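Local coordinates for protein K5 lyase (Enterobacteria phage k1-5, PDB 2X3H) that probably cleaves the K5 capsular polysaccharide of its bacterial host by an eliminative lyase reaction, serving as a trimeric phage tail spike built on parallel beta-helices, at residues 255-261 with 281-287; 304-310 with 331-337; 238-244 with 262-268; 175-180 with 204-208; 312-316 with 342-347. One frame throughout, in Å; residues are numbered along the deposited sequence.

Interaction 1. Residues 255-261 with 281-287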
# COMPACT_ATOMS: atom_id res chain seq x y z
N ASN A 255 5.71 -6.39 8.58
CA ASN A 255 5.93 -5.75 9.89
C ASN A 255 7.29 -6.07 10.48
O ASN A 255 7.41 -6.71 11.54
CB ASN A 255 4.82 -6.15 10.87
CG ASN A 255 3.51 -5.44 10.60
OD1 ASN A 255 3.41 -4.57 9.73
ND2 ASN A 255 2.49 -5.81 11.36
N VAL A 256 8.32 -5.63 9.79
CA VAL A 256 9.69 -5.87 10.21
C VAL A 256 10.33 -4.56 10.65
O VAL A 256 10.35 -3.60 9.88
CB VAL A 256 10.50 -6.48 9.05
CG1 VAL A 256 11.96 -6.72 9.46
CG2 VAL A 256 9.85 -7.80 8.62
N ILE A 257 10.84 -4.53 11.88
CA ILE A 257 11.62 -3.39 12.38
C ILE A 257 13.07 -3.82 12.52
O ILE A 257 13.37 -4.81 13.20
CB ILE A 257 11.12 -2.92 13.77
CG1 ILE A 257 9.64 -2.56 13.73
CG2 ILE A 257 12.00 -1.77 14.31
CD1 ILE A 257 9.08 -2.09 15.08
N GLY A 258 13.97 -3.09 11.86
CA GLY A 258 15.41 -3.31 12.03
C GLY A 258 16.00 -2.01 12.53
O GLY A 258 15.82 -0.97 11.90
N ALA A 259 16.67 -2.07 13.68
CA ALA A 259 17.36 -0.91 14.23
C ALA A 259 18.87 -1.10 14.17
O ALA A 259 19.40 -2.12 14.64
CB ALA A 259 16.90 -0.65 15.67
N ASP A 260 19.56 -0.12 13.58
CA ASP A 260 21.03 -0.15 13.45
C ASP A 260 21.59 -1.43 12.79
O ASP A 260 22.70 -1.88 13.12
CB ASP A 260 21.68 0.10 14.82
CG ASP A 260 21.10 1.34 15.52
OD1 ASP A 260 21.27 2.45 14.99
OD2 ASP A 260 20.46 1.19 16.58
N CYS A 261 20.82 -1.99 11.87
CA CYS A 261 21.25 -3.15 11.07
C CYS A 261 21.95 -2.69 9.79
O CYS A 261 21.75 -1.56 9.35
CB CYS A 261 20.04 -3.98 10.67
SG CYS A 261 19.12 -4.69 12.06
N LYS A 281 6.13 -6.41 3.01
CA LYS A 281 5.28 -5.24 3.27
C LYS A 281 5.38 -4.71 4.71
O LYS A 281 5.22 -5.45 5.68
CB LYS A 281 3.83 -5.54 2.90
CG LYS A 281 3.24 -6.73 3.64
CD LYS A 281 1.75 -6.92 3.34
CE LYS A 281 0.98 -7.15 4.64
NZ LYS A 281 -0.51 -7.31 4.43
N GLY A 282 5.60 -3.41 4.83
CA GLY A 282 5.73 -2.79 6.14
C GLY A 282 7.12 -3.01 6.72
O GLY A 282 7.30 -3.82 7.63
N VAL A 283 8.10 -2.29 6.19
CA VAL A 283 9.47 -2.37 6.66
C VAL A 283 9.84 -1.06 7.34
O VAL A 283 9.70 0.01 6.75
CB VAL A 283 10.45 -2.65 5.49
CG1 VAL A 283 11.91 -2.66 5.99
CG2 VAL A 283 10.07 -3.96 4.76
N MET A 284 10.26 -1.14 8.60
CA MET A 284 10.70 0.03 9.36
C MET A 284 12.21 -0.08 9.54
O MET A 284 12.69 -0.95 10.27
CB MET A 284 10.03 0.06 10.74
CG MET A 284 10.65 1.06 11.70
SD MET A 284 10.51 2.76 11.10
CE MET A 284 8.73 2.93 11.07
N ALA A 285 12.94 0.80 8.86
CA ALA A 285 14.39 0.81 8.89
C ALA A 285 14.87 1.99 9.73
O ALA A 285 14.99 3.11 9.25
CB ALA A 285 14.96 0.88 7.47
N ASN A 286 15.10 1.71 11.01
CA ASN A 286 15.59 2.69 11.95
C ASN A 286 17.10 2.75 11.81
O ASN A 286 17.82 1.95 12.42
CB ASN A 286 15.15 2.30 13.36
CG ASN A 286 15.79 3.14 14.45
OD1 ASN A 286 16.53 4.08 14.18
ND2 ASN A 286 15.49 2.80 15.72
N ASN A 287 17.58 3.66 10.97
CA ASN A 287 19.01 3.93 10.84
C ASN A 287 19.89 2.74 10.48
O ASN A 287 20.83 2.37 11.20
CB ASN A 287 19.51 4.70 12.07
CG ASN A 287 18.96 6.10 12.10
OD1 ASN A 287 19.53 6.99 11.48
ND2 ASN A 287 17.78 6.28 12.71
O HOH W 1 22.93 3.13 12.86
O HOH W 2 18.34 -0.48 10.61

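Interaction 2. Residues 304-310 with 331-337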
# COMPACT_ATOMS: atom_id res chain seq x y z
N SER A 304 6.39 -3.24 -0.42
CA SER A 304 5.41 -2.18 -0.22
C SER A 304 5.49 -1.55 1.16
O SER A 304 5.47 -2.27 2.16
CB SER A 304 4.00 -2.75 -0.48
OG SER A 304 3.01 -1.75 -0.35
N ASP A 305 5.56 -0.22 1.21
CA ASP A 305 5.53 0.57 2.47
C ASP A 305 6.82 0.39 3.28
O ASP A 305 6.90 -0.41 4.21
CB ASP A 305 4.27 0.27 3.30
CG ASP A 305 3.00 0.75 2.62
OD1 ASP A 305 3.08 1.66 1.78
OD2 ASP A 305 1.91 0.21 2.92
N VAL A 306 7.83 1.16 2.88
CA VAL A 306 9.18 1.09 3.44
C VAL A 306 9.54 2.45 4.00
O VAL A 306 9.60 3.44 3.24
CB VAL A 306 10.20 0.69 2.36
CG1 VAL A 306 11.63 0.67 2.93
CG2 VAL A 306 9.81 -0.67 1.71
N LEU A 307 9.76 2.53 5.32
CA LEU A 307 10.07 3.81 5.94
C LEU A 307 11.51 3.72 6.42
O LEU A 307 11.86 2.81 7.18
CB LEU A 307 9.13 4.11 7.12
CG LEU A 307 9.18 5.53 7.70
CD1 LEU A 307 7.90 5.77 8.46
CD2 LEU A 307 10.41 5.76 8.60
N VAL A 308 12.35 4.65 5.99
CA VAL A 308 13.76 4.59 6.37
C VAL A 308 14.26 5.96 6.83
O VAL A 308 14.00 6.97 6.19
CB VAL A 308 14.64 3.95 5.25
CG1 VAL A 308 14.47 4.66 3.95
CG2 VAL A 308 16.12 3.88 5.67
N ASP A 309 14.93 5.97 7.98
CA ASP A 309 15.55 7.19 8.52
C ASP A 309 17.04 6.97 8.67
O ASP A 309 17.46 5.90 9.11
CB ASP A 309 14.97 7.53 9.89
CG ASP A 309 15.67 8.72 10.54
OD1 ASP A 309 15.95 9.70 9.83
OD2 ASP A 309 15.93 8.67 11.77
N TYR A 310 17.83 7.97 8.29
CA TYR A 310 19.29 7.92 8.44
C TYR A 310 19.84 9.00 9.41
O TYR A 310 21.06 9.16 9.52
CB TYR A 310 19.97 8.08 7.07
CG TYR A 310 20.02 6.80 6.27
CD1 TYR A 310 21.00 5.85 6.51
CD2 TYR A 310 19.06 6.51 5.31
CE1 TYR A 310 21.04 4.66 5.80
CE2 TYR A 310 19.10 5.33 4.59
CZ TYR A 310 20.09 4.40 4.84
OH TYR A 310 20.16 3.20 4.14
N ASN A 331 6.93 -0.14 -3.81
CA ASN A 331 5.94 0.91 -3.61
C ASN A 331 6.12 1.65 -2.29
O ASN A 331 6.32 1.04 -1.24
CB ASN A 331 4.51 0.34 -3.73
CG ASN A 331 3.46 1.43 -4.03
OD1 ASN A 331 2.54 1.65 -3.25
ND2 ASN A 331 3.60 2.12 -5.17
N ASN A 332 6.09 2.98 -2.36
CA ASN A 332 6.08 3.84 -1.17
C ASN A 332 7.33 3.71 -0.30
O ASN A 332 7.25 3.24 0.84
CB ASN A 332 4.83 3.60 -0.32
CG ASN A 332 3.56 4.04 -1.01
OD1 ASN A 332 2.47 3.60 -0.64
ND2 ASN A 332 3.69 4.88 -2.02
N VAL A 333 8.47 4.13 -0.84
CA VAL A 333 9.70 4.26 -0.07
C VAL A 333 9.80 5.69 0.45
O VAL A 333 10.00 6.62 -0.33
CB VAL A 333 10.95 3.94 -0.91
CG1 VAL A 333 12.20 3.97 -0.04
CG2 VAL A 333 10.80 2.59 -1.60
N LEU A 334 9.66 5.86 1.76
CA LEU A 334 9.77 7.17 2.38
C LEU A 334 11.13 7.21 3.09
O LEU A 334 11.36 6.47 4.04
CB LEU A 334 8.62 7.38 3.36
CG LEU A 334 8.60 8.65 4.24
CD1 LEU A 334 9.22 9.86 3.60
CD2 LEU A 334 7.21 8.93 4.84
N MET A 335 12.03 8.05 2.59
CA MET A 335 13.37 8.12 3.16
C MET A 335 13.70 9.53 3.64
O MET A 335 13.40 10.52 2.97
CB MET A 335 14.39 7.62 2.13
CG MET A 335 15.86 7.67 2.58
SD MET A 335 16.83 6.72 1.40
CE MET A 335 18.43 7.52 1.45
N SER A 336 14.32 9.64 4.82
CA SER A 336 14.69 10.94 5.32
C SER A 336 15.95 10.84 6.16
O SER A 336 16.47 9.75 6.36
CB SER A 336 13.54 11.55 6.13
OG SER A 336 13.35 10.86 7.35
N GLY A 337 16.45 11.98 6.64
CA GLY A 337 17.62 11.96 7.52
C GLY A 337 18.96 11.96 6.82
O GLY A 337 19.98 11.63 7.44
O HOH W 3 11.76 8.71 7.06
O HOH W 4 14.21 11.68 9.84

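Interaction 3. Residues 238-244 with 262-268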
# COMPACT_ATOMS: atom_id res chain seq x y z
N GLN A 238 25.23 -8.18 7.86
CA GLN A 238 24.90 -8.30 6.44
C GLN A 238 23.47 -8.72 6.14
O GLN A 238 22.80 -8.13 5.28
CB GLN A 238 25.84 -9.28 5.74
CG GLN A 238 25.50 -9.54 4.29
CD GLN A 238 26.01 -8.47 3.34
OE1 GLN A 238 26.43 -8.78 2.22
NE2 GLN A 238 25.97 -7.22 3.78
N PHE A 239 23.00 -9.76 6.82
CA PHE A 239 21.71 -10.34 6.45
C PHE A 239 20.51 -9.79 7.22
O PHE A 239 19.37 -10.21 7.02
CB PHE A 239 21.79 -11.86 6.40
CG PHE A 239 22.85 -12.33 5.45
CD1 PHE A 239 22.69 -12.15 4.09
CD2 PHE A 239 24.04 -12.87 5.91
CE1 PHE A 239 23.65 -12.54 3.20
CE2 PHE A 239 25.02 -13.27 5.02
CZ PHE A 239 24.82 -13.10 3.66
N GLY A 240 20.78 -8.83 8.10
CA GLY A 240 19.74 -7.98 8.68
C GLY A 240 18.69 -8.69 9.52
O GLY A 240 19.00 -9.66 10.24
N ALA A 241 17.46 -8.18 9.46
CA ALA A 241 16.35 -8.69 10.26
C ALA A 241 15.70 -9.93 9.63
O ALA A 241 15.43 -10.90 10.32
CB ALA A 241 15.31 -7.59 10.50
N VAL A 242 15.44 -9.86 8.32
CA VAL A 242 14.84 -10.99 7.60
C VAL A 242 15.53 -11.16 6.26
O VAL A 242 15.52 -10.24 5.44
CB VAL A 242 13.33 -10.78 7.34
CG1 VAL A 242 12.77 -11.93 6.49
CG2 VAL A 242 12.56 -10.68 8.66
N GLU A 243 16.12 -12.33 6.04
CA GLU A 243 16.62 -12.70 4.71
C GLU A 243 15.75 -13.80 4.07
O GLU A 243 15.43 -14.80 4.73
CB GLU A 243 18.09 -13.17 4.76
CG GLU A 243 18.50 -13.69 3.37
CD GLU A 243 19.96 -14.13 3.20
OE1 GLU A 243 20.62 -14.52 4.19
OE2 GLU A 243 20.42 -14.11 2.04
N LEU A 244 15.35 -13.59 2.81
CA LEU A 244 14.83 -14.66 1.96
C LEU A 244 15.98 -15.04 1.04
O LEU A 244 16.67 -14.17 0.52
CB LEU A 244 13.65 -14.17 1.13
CG LEU A 244 12.39 -13.71 1.88
CD1 LEU A 244 11.34 -13.23 0.87
CD2 LEU A 244 11.83 -14.80 2.81
N GLN A 262 22.72 -3.56 9.15
CA GLN A 262 23.36 -3.14 7.89
C GLN A 262 22.29 -2.95 6.81
O GLN A 262 22.27 -1.94 6.11
CB GLN A 262 24.42 -4.13 7.41
CG GLN A 262 25.24 -3.60 6.24
CD GLN A 262 26.40 -4.51 5.87
OE1 GLN A 262 26.81 -5.35 6.67
NE2 GLN A 262 26.93 -4.35 4.65
N HIS A 263 21.42 -3.96 6.70
CA HIS A 263 20.25 -3.97 5.82
C HIS A 263 19.10 -4.47 6.70
O HIS A 263 19.34 -5.19 7.69
CB HIS A 263 20.43 -4.98 4.68
CG HIS A 263 21.76 -4.92 3.98
ND1 HIS A 263 22.12 -3.90 3.13
CD2 HIS A 263 22.79 -5.80 3.97
CE1 HIS A 263 23.33 -4.14 2.64
NE2 HIS A 263 23.75 -5.29 3.14
N VAL A 264 17.86 -4.08 6.39
CA VAL A 264 16.73 -4.59 7.18
C VAL A 264 16.12 -5.87 6.60
O VAL A 264 16.08 -6.88 7.30
CB VAL A 264 15.67 -3.51 7.48
CG1 VAL A 264 14.54 -4.10 8.35
CG2 VAL A 264 16.32 -2.37 8.22
N THR A 265 15.67 -5.83 5.35
CA THR A 265 15.32 -7.06 4.63
C THR A 265 16.29 -7.28 3.48
O THR A 265 16.77 -6.31 2.86
CB THR A 265 13.86 -7.08 4.13
OG1 THR A 265 13.69 -6.13 3.08
CG2 THR A 265 12.89 -6.78 5.27
N TYR A 266 16.60 -8.54 3.21
CA TYR A 266 17.65 -8.90 2.27
C TYR A 266 17.21 -10.11 1.46
O TYR A 266 16.81 -11.12 2.04
CB TYR A 266 18.93 -9.23 3.06
CG TYR A 266 20.18 -9.33 2.20
CD1 TYR A 266 20.50 -10.51 1.54
CD2 TYR A 266 21.02 -8.23 2.04
CE1 TYR A 266 21.64 -10.60 0.74
CE2 TYR A 266 22.15 -8.31 1.25
CZ TYR A 266 22.46 -9.49 0.60
OH TYR A 266 23.59 -9.57 -0.20
N ASN A 267 17.24 -9.99 0.13
CA ASN A 267 17.00 -11.15 -0.74
C ASN A 267 18.31 -11.59 -1.36
O ASN A 267 18.90 -10.86 -2.15
CB ASN A 267 16.02 -10.78 -1.85
CG ASN A 267 14.61 -10.63 -1.35
OD1 ASN A 267 14.28 -11.09 -0.26
ND2 ASN A 267 13.76 -9.97 -2.14
N GLY A 268 18.78 -12.77 -0.98
CA GLY A 268 20.09 -13.23 -1.47
C GLY A 268 20.04 -14.62 -2.08
O GLY A 268 19.04 -15.31 -2.00

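Interaction 4. Residues 175-180 with 204-208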
# COMPACT_ATOMS: atom_id res chain seq x y z
N PHE A 175 15.48 -13.91 21.00
CA PHE A 175 16.84 -14.41 20.82
C PHE A 175 17.80 -13.41 21.44
O PHE A 175 17.81 -12.23 21.06
CB PHE A 175 17.15 -14.60 19.33
CG PHE A 175 16.35 -15.71 18.70
CD1 PHE A 175 15.18 -15.43 17.99
CD2 PHE A 175 16.75 -17.04 18.83
CE1 PHE A 175 14.43 -16.45 17.41
CE2 PHE A 175 16.01 -18.07 18.25
CZ PHE A 175 14.84 -17.79 17.54
N SER A 176 18.62 -13.87 22.38
CA SER A 176 19.47 -12.96 23.15
C SER A 176 20.95 -13.32 23.05
O SER A 176 21.30 -14.47 22.76
CB SER A 176 19.04 -12.95 24.62
OG SER A 176 19.11 -14.25 25.16
N ASN A 177 21.80 -12.31 23.29
CA ASN A 177 23.25 -12.45 23.29
C ASN A 177 23.77 -13.03 21.97
O ASN A 177 24.67 -13.86 21.94
CB ASN A 177 23.71 -13.30 24.48
CG ASN A 177 25.11 -12.96 24.92
OD1 ASN A 177 25.53 -11.79 24.85
ND2 ASN A 177 25.85 -13.96 25.41
N VAL A 178 23.16 -12.60 20.87
CA VAL A 178 23.50 -13.15 19.56
C VAL A 178 24.81 -12.53 19.07
O VAL A 178 24.99 -11.31 19.16
CB VAL A 178 22.39 -12.83 18.54
CG1 VAL A 178 22.56 -13.65 17.26
CG2 VAL A 178 21.03 -13.10 19.16
N LYS A 179 25.72 -13.38 18.58
CA LYS A 179 27.07 -12.96 18.15
C LYS A 179 27.60 -13.78 16.97
O LYS A 179 27.01 -14.80 16.59
CB LYS A 179 28.07 -13.09 19.31
CG LYS A 179 27.81 -12.21 20.51
CD LYS A 179 28.83 -12.48 21.62
CE LYS A 179 28.43 -11.73 22.90
NZ LYS A 179 29.39 -11.93 24.04
N GLY A 180 28.74 -13.34 16.43
CA GLY A 180 29.48 -14.12 15.45
C GLY A 180 28.75 -14.29 14.14
O GLY A 180 27.94 -13.44 13.74
N GLY A 204 15.32 -10.16 18.20
CA GLY A 204 16.74 -10.55 18.13
C GLY A 204 17.60 -9.37 18.53
O GLY A 204 17.35 -8.25 18.09
N SER A 205 18.60 -9.62 19.38
CA SER A 205 19.54 -8.59 19.79
C SER A 205 20.98 -9.04 19.55
O SER A 205 21.48 -9.93 20.25
CB SER A 205 19.34 -8.25 21.26
OG SER A 205 20.21 -7.20 21.66
N TYR A 206 21.62 -8.45 18.56
CA TYR A 206 22.97 -8.83 18.16
C TYR A 206 23.98 -7.87 18.78
O TYR A 206 23.68 -6.71 19.03
CB TYR A 206 23.06 -8.77 16.63
CG TYR A 206 24.33 -9.35 16.02
CD1 TYR A 206 25.40 -8.52 15.70
CD2 TYR A 206 24.43 -10.71 15.74
CE1 TYR A 206 26.56 -9.03 15.13
CE2 TYR A 206 25.58 -11.23 15.18
CZ TYR A 206 26.65 -10.38 14.87
OH TYR A 206 27.80 -10.89 14.29
N SER A 207 25.19 -8.38 19.06
CA SER A 207 26.30 -7.49 19.44
C SER A 207 27.58 -7.88 18.71
O SER A 207 27.73 -9.02 18.26
CB SER A 207 26.50 -7.43 20.96
OG SER A 207 27.04 -8.64 21.46
N GLY A 208 28.49 -6.91 18.57
CA GLY A 208 29.70 -7.11 17.79
C GLY A 208 29.48 -6.88 16.30
O GLY A 208 30.08 -7.55 15.46
O HOH W 5 24.95 -10.08 21.82
O HOH W 6 29.63 -10.68 17.26

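Interaction 5. Residues 312-316 with 342-347. Unlike the reference sequence in segment 342-347: R347 (reference Gly).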
# COMPACT_ATOMS: atom_id res chain seq x y z
N THR A 312 20.48 9.39 12.44
CA THR A 312 21.49 9.07 13.47
C THR A 312 22.47 7.97 13.03
O THR A 312 23.15 7.36 13.87
CB THR A 312 20.85 8.65 14.81
OG1 THR A 312 20.13 7.43 14.65
CG2 THR A 312 19.93 9.76 15.33
N SER A 313 22.51 7.71 11.73
CA SER A 313 23.32 6.62 11.17
C SER A 313 24.72 7.04 10.76
O SER A 313 24.92 8.15 10.26
CB SER A 313 22.63 6.04 9.94
OG SER A 313 23.47 5.07 9.34
N ASP A 314 25.69 6.13 10.93
CA ASP A 314 27.04 6.38 10.45
C ASP A 314 27.28 5.88 9.02
O ASP A 314 28.42 5.86 8.54
CB ASP A 314 28.11 5.84 11.43
CG ASP A 314 28.05 4.33 11.62
OD1 ASP A 314 27.31 3.64 10.87
OD2 ASP A 314 28.76 3.82 12.52
N ALA A 315 26.21 5.51 8.32
CA ALA A 315 26.30 5.13 6.92
C ALA A 315 27.07 6.17 6.12
O ALA A 315 26.84 7.37 6.27
CB ALA A 315 24.89 4.99 6.33
N ARG A 316 27.98 5.72 5.26
CA ARG A 316 28.67 6.59 4.31
C ARG A 316 27.95 6.65 2.98
O ARG A 316 28.10 7.60 2.22
CB ARG A 316 30.11 6.13 4.11
CG ARG A 316 30.93 6.26 5.38
CD ARG A 316 31.24 7.72 5.64
NE ARG A 316 32.39 8.15 4.84
CZ ARG A 316 33.62 7.67 5.01
NH1 ARG A 316 33.84 6.75 5.94
NH2 ARG A 316 34.62 8.09 4.25
N ASN A 342 27.00 12.20 7.65
CA ASN A 342 26.49 11.19 8.58
C ASN A 342 26.58 11.62 10.04
O ASN A 342 26.86 12.79 10.34
CB ASN A 342 27.13 9.80 8.34
CG ASN A 342 28.60 9.71 8.75
OD1 ASN A 342 29.27 8.70 8.52
ND2 ASN A 342 29.10 10.78 9.35
N SER A 343 26.32 10.69 10.95
CA SER A 343 26.21 11.01 12.37
C SER A 343 27.57 11.42 12.94
O SER A 343 27.64 11.99 14.03
CB SER A 343 25.67 9.81 13.14
OG SER A 343 26.55 8.70 13.03
N LEU A 344 28.63 11.10 12.21
CA LEU A 344 30.00 11.39 12.65
C LEU A 344 30.58 12.62 11.95
O LEU A 344 31.75 12.94 12.14
CB LEU A 344 30.90 10.18 12.40
CG LEU A 344 30.44 8.86 13.02
CD1 LEU A 344 31.38 7.74 12.59
CD2 LEU A 344 30.35 8.95 14.53
N GLY A 345 29.77 13.29 11.13
CA GLY A 345 30.23 14.49 10.42
C GLY A 345 30.92 14.20 9.09
O GLY A 345 31.40 15.12 8.43
N GLN A 346 30.95 12.92 8.71
CA GLN A 346 31.59 12.46 7.48
C GLN A 346 30.64 12.59 6.30
O GLN A 346 29.43 12.64 6.49
CB GLN A 346 31.96 10.98 7.62
CG GLN A 346 32.93 10.69 8.76
CD GLN A 346 33.00 9.21 9.12
OE1 GLN A 346 32.09 8.44 8.83
NE2 GLN A 346 34.10 8.82 9.78
N ARG A 347 31.18 12.63 5.09
CA ARG A 347 30.33 12.78 3.90
C ARG A 347 29.43 11.56 3.77
O ARG A 347 29.87 10.44 4.02
CB ARG A 347 31.17 12.95 2.64
CG ARG A 347 32.10 14.16 2.66
CD ARG A 347 32.43 14.63 1.24
NE ARG A 347 31.30 15.33 0.63
CZ ARG A 347 30.43 14.77 -0.21
NH1 ARG A 347 30.56 13.49 -0.55
NH2 ARG A 347 29.42 15.49 -0.71

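Interaction 1. Residues 255-261 with 281-287
N286, its CG anti to the backbone N (chi1 171°), lays its amide beside A259 on the face that also carries I257 and M284; ND2 is 3.7 Å from A259 CB, and N286 CB lies 3.6 Å from G258 O. There I257 CG1 runs alongside M284 CB at 4.0 Å; M284 then bends at chi2 and chi3, carrying its sulfur away from I257. Beneath these side chains the backbones form an unbroken parallel ladder. M284 N donates to V256 O at 2.8 Å, almost straight at 177°, and G258 N, N286 N and D260 N take the next rungs. Such in-register pairing stacks successive coils of a parallel beta-helix: V256, V283 and A285 face its interior, where A241 and V264 touch them, whereas M284 and N286 pack on N277 and Y250 of the second subunit. Past the ladder, one water donates to both D260 OD1 and N287 O, at 2.8 Å each. N287 ND2 gives N286 OD1 a straight bond of 2.9 Å, in its own amide plane, and also reaches D309 OD2, while N287 OD1 receives T312 N. At the other end N255 ND2 bonds to S254 OG of the second subunit.

Interaction 2. Residues 304-310 with 331-337
V308 O is gripped by the backbone N of S336 at 3.0 Å and by a water that donates to it, and M335 CA adds a CA-H...O contact. The same water also donates to S336 OG. That hydroxyl in turn donates to a second water, which hydrogen-bonds D309 OD1 at 2.6 Å, so a short relay spans the strand ends over the D309 and S336 face; D309 OD2 bonds to Y250 OH of the second subunit. Six backbone hydrogen bonds run from D305 N to Y310 N. L334 N to V306 O and V308 N to L334 O, both 2.8 Å, are the shortest rungs, and the two strand directions differ by only 3°. On the opposite face V308 and M335 lie side by side. V308 CG1 sits between backbone N and carbonyl carbon (chi1 55°), which brings it to 3.5 Å from M335 CB, tighter than ordinary van der Waals contact. The M335 chain stays extended and delivers CE to within 3.9 Å of Y310 CE2. Its SD is 5.4 Å from the centroid of the Y310 ring, an oblique Met-aromatic contact, and Y310 OH is tied to H319 O. At the other end the D305 and N332 side chains lie side by side, while D305 OD2 bonds to S304 OG of the second subunit. These are stacked coils of the parallel beta-helix: strand 279-286 flanks 302-309, strand 363-369 lies beyond 329-336, against N332 and L334, and I352 of strand 349-355 lies against V333 and M335 inside.

Interaction 3. Residues 238-244 with 262-268
Y266 enters the contact with CB 4.1 Å from F239 O, and F239 lies over one face of its ring. The E243 carboxylate, its plane perpendicular to the ring, comes in obliquely from that same side and brings OE2 to 3.6 Å from CD1. CE1 faces F239 CE1 at 3.7 Å; obliquely, again from the same side, Q238 O comes to 3.7 Å from CD2. At the tip, OH comes within 3.8 Å of Q238 OE1. F239 turns its edge to the Y266 face, a T-shaped pair with planes at 90° and centroids 5.2 Å apart. F239 is itself covered on one face by CG of the preceding residue, Q238, which lies over the ring centre. The Y266 ring is set for this by its CG being anti to the backbone N (chi1 -168°). Both segments round a corner of the parallel beta-helix, where each coil leaves strand 227-234 or 252-259 and enters the adjoining sheet, and one coil stacks on the next. At that corner V264 O accepts both A241 N, at 2.9 Å, and V242 N. The parallel ladder then proceeds through Y266 N to V242 O, L244 N to Y266 O and G268 N to L244 O. H263 O is buried here without a hydrogen-bond partner, pressed against G240 CA. Inside the coil A241 CB touches V264 CG1. L244 CB packs against N267 OD1 at 3.4 Å, while N267 ND2 holds A295 O.

Interaction 4. Residues 175-180 with 204-208
The Y206 ring has G180 O at its edge, in the ring plane, and Y206 OH donates to that carbonyl in a short bond of 2.6 Å. The hydroxyl meets it well off the C=O direction, at 129°, and tilted from the carbonyl plane. V178 O and K179 C approach the ring obliquely. V178 crosses the tyrosine at about a right angle, its CG1 3.8 Å from Y206 CD2; CG1 is placed there by standing anti to the backbone N (chi1 -167°). The backbones pair in parallel but slip by one residue between F175 and V178, a beta bulge at which N177 takes positive phi. S205 spans it, its N donating to F175 O and its O accepting V178 N, each at 3.2 Å. Beyond, S207 N gives V178 O a bond of 2.9 Å, and a water links the same carbonyl to S207 OG. A second water accepts from G180 N at 2.9 Å and also reaches S207 O. The bulge lies where strands 168-178 and 198-206 of neighbouring beta-helix coils run out into loops, with strand 144-147 beside F175 and S176 on one side and, on the other, strand 227-234 bonded to G204, Y236 just beyond it meeting the Y206 ring.

Interaction 5. Residues 312-316 with 342-347
Two loops of successive beta-helix coils meet here: one folded as an ST turn at S313, the other as a type I beta turn from N342 to G345. In the first, S313 OG accepts A315 N at 3.0 Å and is also bonded to P288 O. In the second, G345 N returns to N342 O, and N342 N to Q346 O at 2.7 Å ties the base of the loop. A single clear hydrogen bond joins them, S343 N to S313 O at 3.0 Å; the donor comes from above the carbonyl plane, 37° out of it. The remainder is close packing around this bond. D314 CB faces S343 OG at 3.6 Å and L344 CD1 at 4.0 Å, so it touches both turn residues. N342 CB touches both S313 O and A315 O, 3.2 Å from A315 O, and the latter carbonyl is held by Q348 NE2. At the far, solvent-exposed end R316 bends at chi2 and chi3 (-74° and -81°), which folds its chain back across Q346 at about a right angle. D314 OD1 forms a long, weak ion pair with K289, while the R316 backbone bonds to T349. R347 differs from the reference sequence, but its contact is made by the main chain: R347 O lies at the guanidinium edge of R316, near its plane, and 3.4 Å from R316 CD.

Interactions 1 to 3 are buried, 1 and 2 most fully: these two are in-register ladders in the same beta-helix face whose strands 279-286 and 302-309 pair directly, and both touch the second subunit, which interactions 3 to 5 do not. Interaction 3 lies against interaction 1 across the apolar interior and trades a straight ladder for a corner with a ring pair. Interaction 4 belongs to the same run of strands, about 17 Å from interaction 1 between centres, but is bulged, watery and only partly buried. Interaction 5 is a partly buried contact between surface loops with one clear bond, touching interaction 1 at N287 and interaction 2 through A315 on the Y310 ring.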